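Local coordinates for sensor protein (Bacillus halodurans, PDB 3O5Y) that probably acts as a two-component sensor histidine kinase that phosphorylates a histidine at the expense of ATP, this part being its GAF domain, at residues A[16-20]-A[21-25]. Residues are numbered along the deposited sequence; the frame is centred on the assembly and turned at random.
Sequences KLKLL and VHFDR. With ACT (acetate ion), chain C.
Phe23 turns back and pushes the edge of its ring against the backbone of the helix it has just left, with CE1 3.4 Å from the carbonyl carbon of Leu17. The peptide link from Leu17 to Lys18 lies near the ring plane, and Leu17 CB adds an apolar touch to CE1 at 3.5 Å. This return depends on chi1 of Phe23 (71°), which sets CG between the backbone N and the carbonyl carbon. Lys18 passes slantwise, its CG near CZ. Leu17 O takes two donors, Leu20 N at 3.1 Å and Val21 N at 3.0 Å, the latter in the carbonyl plane with an N-H...O angle of 154°. Val21 CG2 meanwhile lies 4.4 Å from Leu17 CD2, a loose apolar contact beside that bond. At the far end Arg25, bent at chi2 (-96°), sends NH1 to OXT of an acetate, probably from the crystallisation liquor, in a nearly straight bond of 3.2 Å, though the exact placing of the acetate is doubtful. Its NH2 holds Ser46 O, and an alanine here would probably leave Ser46 O without the NH2 donor and the acetate OXT without NH1. Tyr62 and Ser27 also bind the acetate. Within the GAF domain, the turn joins helix 6-20 to strand 25-32: Leu17 and Val21 pack on helix 124-142, Asp24 and Arg25 form a classic beta bulge opposite Gly115, and Phe23 touches Tyr42 of strand 35-42 and Ile114 of strand 108-116.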
loop_
_atom_site.group_PDB
_atom_site.type_symbol
_atom_site.label_atom_id
_atom_site.label_comp_id
_atom_site.label_asym_id
_atom_site.label_seq_id
_atom_site.Cartn_x
_atom_site.Cartn_y
_atom_site.Cartn_z
ATOM N N LYS A 16 14.001 3.589 3.550
ATOM C CA LYS A 16 14.427 2.530 4.447
ATOM C C LYS A 16 14.085 1.175 3.844
ATOM O O LYS A 16 14.889 0.229 3.919
ATOM C CB LYS A 16 13.781 2.667 5.815
ATOM C CG LYS A 16 14.179 3.902 6.598
ATOM C CD LYS A 16 12.957 4.315 7.413
ATOM C CE LYS A 16 13.255 5.174 8.617
ATOM N NZ LYS A 16 12.101 5.107 9.586
ATOM N N LEU A 17 12.907 1.086 3.230
ATOM C CA LEU A 17 12.436 -0.173 2.661
ATOM C C LEU A 17 13.348 -0.675 1.556
ATOM O O LEU A 17 13.646 -1.863 1.488
ATOM C CB LEU A 17 10.984 -0.082 2.179
ATOM C CG LEU A 17 9.932 0.025 3.290
ATOM C CD1 LEU A 17 8.554 -0.056 2.688
ATOM C CD2 LEU A 17 10.117 -1.063 4.345
ATOM N N LYS A 18 13.810 0.238 0.714
ATOM C CA LYS A 18 14.803 -0.088 -0.295
ATOM C C LYS A 18 15.978 -0.937 0.235
ATOM O O LYS A 18 16.510 -1.783 -0.482
ATOM C CB LYS A 18 15.329 1.197 -0.923
ATOM C CG LYS A 18 14.361 1.842 -1.891
ATOM C CD LYS A 18 14.646 3.335 -2.073
ATOM C CE LYS A 18 15.476 3.614 -3.334
ATOM N NZ LYS A 18 15.297 5.033 -3.810
ATOM N N LEU A 19 16.353 -0.725 1.492
ATOM C CA LEU A 19 17.557 -1.325 2.054
ATOM C C LEU A 19 17.283 -2.547 2.888
ATOM O O LEU A 19 18.214 -3.275 3.250
ATOM C CB LEU A 19 18.292 -0.293 2.924
ATOM C CG LEU A 19 18.754 0.967 2.169
ATOM C CD1 LEU A 19 19.078 2.104 3.100
ATOM C CD2 LEU A 19 19.923 0.675 1.229
ATOM N N LEU A 20 16.012 -2.780 3.196
ATOM C CA LEU A 20 15.635 -3.766 4.201
ATOM C C LEU A 20 14.732 -4.884 3.687
ATOM O O LEU A 20 14.729 -6.001 4.235
ATOM C CB LEU A 20 14.953 -3.051 5.362
ATOM C CG LEU A 20 15.923 -2.191 6.181
ATOM C CD1 LEU A 20 15.169 -1.307 7.162
ATOM C CD2 LEU A 20 16.924 -3.075 6.902
ATOM N N VAL A 21 13.967 -4.581 2.641
ATOM C CA VAL A 21 12.892 -5.451 2.211
ATOM C C VAL A 21 12.857 -5.513 0.704
ATOM O O VAL A 21 12.903 -4.490 0.036
ATOM C CB VAL A 21 11.549 -4.951 2.789
ATOM C CG1 VAL A 21 10.395 -5.582 2.088
ATOM C CG2 VAL A 21 11.467 -5.272 4.281
ATOM N N HIS A 22 12.811 -6.722 0.165
ATOM C CA HIS A 22 12.697 -6.924 -1.286
ATOM C C HIS A 22 11.324 -6.501 -1.837
ATOM O O HIS A 22 10.301 -6.998 -1.401
ATOM C CB HIS A 22 12.979 -8.395 -1.629
ATOM C CG HIS A 22 12.648 -8.764 -3.043
ATOM N ND1 HIS A 22 12.115 -9.992 -3.387
ATOM C CD2 HIS A 22 12.769 -8.068 -4.203
ATOM C CE1 HIS A 22 11.914 -10.029 -4.693
ATOM N NE2 HIS A 22 12.305 -8.876 -5.212
ATOM N N PHE A 23 11.316 -5.575 -2.788
ATOM C CA PHE A 23 10.089 -5.156 -3.441
ATOM C C PHE A 23 10.453 -4.355 -4.670
ATOM O O PHE A 23 11.567 -3.839 -4.767
ATOM C CB PHE A 23 9.225 -4.300 -2.518
ATOM C CG PHE A 23 9.782 -2.918 -2.266
ATOM C CD1 PHE A 23 10.757 -2.714 -1.297
ATOM C CD2 PHE A 23 9.345 -1.826 -3.013
ATOM C CE1 PHE A 23 11.286 -1.448 -1.068
ATOM C CE2 PHE A 23 9.870 -0.552 -2.791
ATOM C CZ PHE A 23 10.843 -0.366 -1.806
ATOM N N ASP A 24 9.503 -4.206 -5.586
ATOM C CA ASP A 24 9.753 -3.508 -6.818
ATOM C C ASP A 24 8.946 -2.220 -6.896
ATOM O O ASP A 24 9.395 -1.249 -7.512
ATOM C CB ASP A 24 9.440 -4.423 -8.004
ATOM C CG ASP A 24 10.240 -5.726 -7.960
ATOM O OD1 ASP A 24 9.614 -6.803 -7.837
ATOM O OD2 ASP A 24 11.493 -5.678 -8.011
ATOM N N ARG A 25 7.775 -2.189 -6.259
ATOM C CA ARG A 25 6.875 -1.054 -6.411
ATOM C C ARG A 25 6.109 -0.856 -5.138
ATOM O O ARG A 25 5.679 -1.822 -4.531
ATOM C CB ARG A 25 5.905 -1.337 -7.551
ATOM C CG ARG A 25 5.234 -0.123 -8.152
ATOM C CD ARG A 25 3.890 0.098 -7.536
ATOM N NE ARG A 25 3.175 1.203 -8.151
ATOM C CZ ARG A 25 1.895 1.455 -7.918
ATOM N NH1 ARG A 25 1.209 0.665 -7.089
ATOM N NH2 ARG A 25 1.302 2.494 -8.506
HETATM C C ACT C . -2.180 1.644 -7.322
HETATM O O ACT C . -3.303 1.198 -7.717
HETATM O OXT ACT C . -1.754 1.284 -6.183
HETATM C CH3 ACT C . -1.408 2.573 -8.202
#